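Local coordinates for F-actin-capping protein subunit alpha (Dictyostelium discoideum, PDB 4AKR), which binds the fast-growing barbed ends of actin filaments independently of calcium and blocks subunit exchange there, without severing the filaments, at residues 80-85 with 113-118. Sequence-based numbering, arbitrary orientation.
Sequences LDPKNK and QYRAAF
CB of P82 sits over one face of the R115 guanidinium, where a β-hairpin turn meets one flank of helix 112-129. The turn joins strands 78-81 and 86-91 of a small four-stranded antiparallel sheet and is closed by K85 N bonding to P82 O at 3.0 Å, with a weak bond from N84 N to D81 O. Across the contact itself there is no hydrogen bond; what joins the segments is apolar carbon laid over a charged plane. P82 CB stands 3.2 Å above that plane, somewhat off the centre of the group, and is almost equally near three of its atoms: 3.4 Å from R115 CZ and from R115 NH1, and 3.5 Å from R115 NE. The aliphatic part of the arginine also takes part, R115 CD approaching P82 CB to 3.8 Å. With CG anti to the backbone N (chi1 -163°), the R115 chain runs out from the helix, and a bend at chi3 (64°) presents one guanidinium face to P82 CB. Two salt bridges, NE to E112 OE1 and NH1 to D119 OD2, and a hydrogen bond from NH1 to V137 O fix the plane, the last tying it to strand 134-142 at one edge of the five-stranded sheet within this chain. Through Y114 and F118 the helix packs on strand 145-158 of that sheet and on helix 217-248. A leucine in place of R115 would probably leave E112 and D119 without their salt bridges to the guanidinium and P82 CB without the flat group it sits over. The K83 side chain leads away from R115, though its NZ makes a weak, long ion pair with D119; its backbone N approaches the guanidinium at a slant, 4.1 Å from R115 NH2.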
# COMPACT_ATOMS: atom_id res chain seq x y z
N LEU A 80 -0.07 22.25 22.06
CA LEU A 80 1.03 22.85 22.78
C LEU A 80 2.35 22.68 22.04
O LEU A 80 2.64 21.63 21.47
CB LEU A 80 1.14 22.20 24.17
CG LEU A 80 2.21 22.76 25.13
CD1 LEU A 80 1.85 24.19 25.53
CD2 LEU A 80 2.29 21.88 26.37
N ASP A 81 3.15 23.74 22.05
CA ASP A 81 4.46 23.75 21.42
C ASP A 81 5.41 24.29 22.48
O ASP A 81 5.70 25.48 22.52
CB ASP A 81 4.43 24.66 20.18
CG ASP A 81 5.79 24.85 19.57
OD1 ASP A 81 6.67 23.97 19.76
OD2 ASP A 81 6.00 25.87 18.88
N PRO A 82 5.88 23.40 23.38
CA PRO A 82 6.79 23.72 24.48
C PRO A 82 8.05 24.47 24.08
O PRO A 82 8.48 25.39 24.77
CB PRO A 82 7.11 22.35 25.08
CG PRO A 82 5.88 21.56 24.78
CD PRO A 82 5.58 21.96 23.36
N LYS A 83 8.64 24.07 22.96
CA LYS A 83 9.86 24.69 22.49
C LYS A 83 9.73 26.20 22.38
O LYS A 83 10.62 26.93 22.78
CB LYS A 83 10.26 24.11 21.13
CG LYS A 83 11.59 24.64 20.61
CD LYS A 83 11.95 24.02 19.27
CE LYS A 83 12.20 22.54 19.41
NZ LYS A 83 12.44 21.90 18.07
N ASN A 84 8.61 26.67 21.85
CA ASN A 84 8.38 28.10 21.67
C ASN A 84 7.37 28.65 22.67
O ASN A 84 6.80 29.72 22.46
CB ASN A 84 7.92 28.37 20.24
CG ASN A 84 8.87 27.82 19.21
OD1 ASN A 84 8.53 26.92 18.44
ND2 ASN A 84 10.08 28.35 19.18
N LYS A 85 7.16 27.91 23.76
CA LYS A 85 6.22 28.32 24.80
C LYS A 85 4.95 28.91 24.23
O LYS A 85 4.60 30.05 24.54
CB LYS A 85 6.88 29.34 25.73
CG LYS A 85 8.06 28.79 26.53
CD LYS A 85 8.45 29.76 27.63
CE LYS A 85 9.25 30.93 27.11
NZ LYS A 85 10.67 30.51 26.88
N GLN A 113 13.17 21.58 33.21
CA GLN A 113 14.61 21.48 32.96
C GLN A 113 14.94 20.15 32.29
O GLN A 113 15.91 20.05 31.54
CB GLN A 113 15.42 21.62 34.26
CG GLN A 113 15.33 23.02 34.87
CD GLN A 113 16.41 23.30 35.91
OE1 GLN A 113 16.42 24.37 36.52
NE2 GLN A 113 17.31 22.35 36.11
N TYR A 114 14.13 19.14 32.55
CA TYR A 114 14.33 17.84 31.93
C TYR A 114 13.80 17.90 30.50
O TYR A 114 14.46 17.46 29.57
CB TYR A 114 13.62 16.73 32.73
CG TYR A 114 14.41 16.30 33.94
CD1 TYR A 114 15.59 15.57 33.79
CD2 TYR A 114 14.04 16.70 35.22
CE1 TYR A 114 16.39 15.24 34.90
CE2 TYR A 114 14.83 16.38 36.34
CZ TYR A 114 16.00 15.65 36.16
OH TYR A 114 16.79 15.36 37.25
N ARG A 115 12.62 18.48 30.33
CA ARG A 115 12.05 18.58 29.01
C ARG A 115 13.01 19.39 28.12
O ARG A 115 13.30 19.00 27.00
CB ARG A 115 10.68 19.25 29.06
CG ARG A 115 9.84 19.06 27.81
CD ARG A 115 8.87 20.21 27.61
NE ARG A 115 9.61 21.45 27.39
CZ ARG A 115 10.24 21.75 26.26
NH1 ARG A 115 10.22 20.92 25.22
NH2 ARG A 115 10.94 22.87 26.19
N ALA A 116 13.50 20.51 28.65
CA ALA A 116 14.41 21.40 27.91
C ALA A 116 15.72 20.71 27.56
O ALA A 116 16.24 20.87 26.46
CB ALA A 116 14.69 22.68 28.71
N ALA A 117 16.28 19.95 28.49
CA ALA A 117 17.51 19.23 28.22
C ALA A 117 17.25 18.18 27.14
O ALA A 117 18.11 17.95 26.28
CB ALA A 117 18.02 18.56 29.49
N PHE A 118 16.08 17.54 27.15
CA PHE A 118 15.77 16.55 26.11
C PHE A 118 15.51 17.24 24.78
O PHE A 118 15.90 16.74 23.71
CB PHE A 118 14.53 15.72 26.48
CG PHE A 118 14.83 14.53 27.35
CD1 PHE A 118 15.33 14.68 28.64
CD2 PHE A 118 14.60 13.23 26.87
CE1 PHE A 118 15.60 13.57 29.44
CE2 PHE A 118 14.87 12.11 27.67
CZ PHE A 118 15.37 12.28 28.96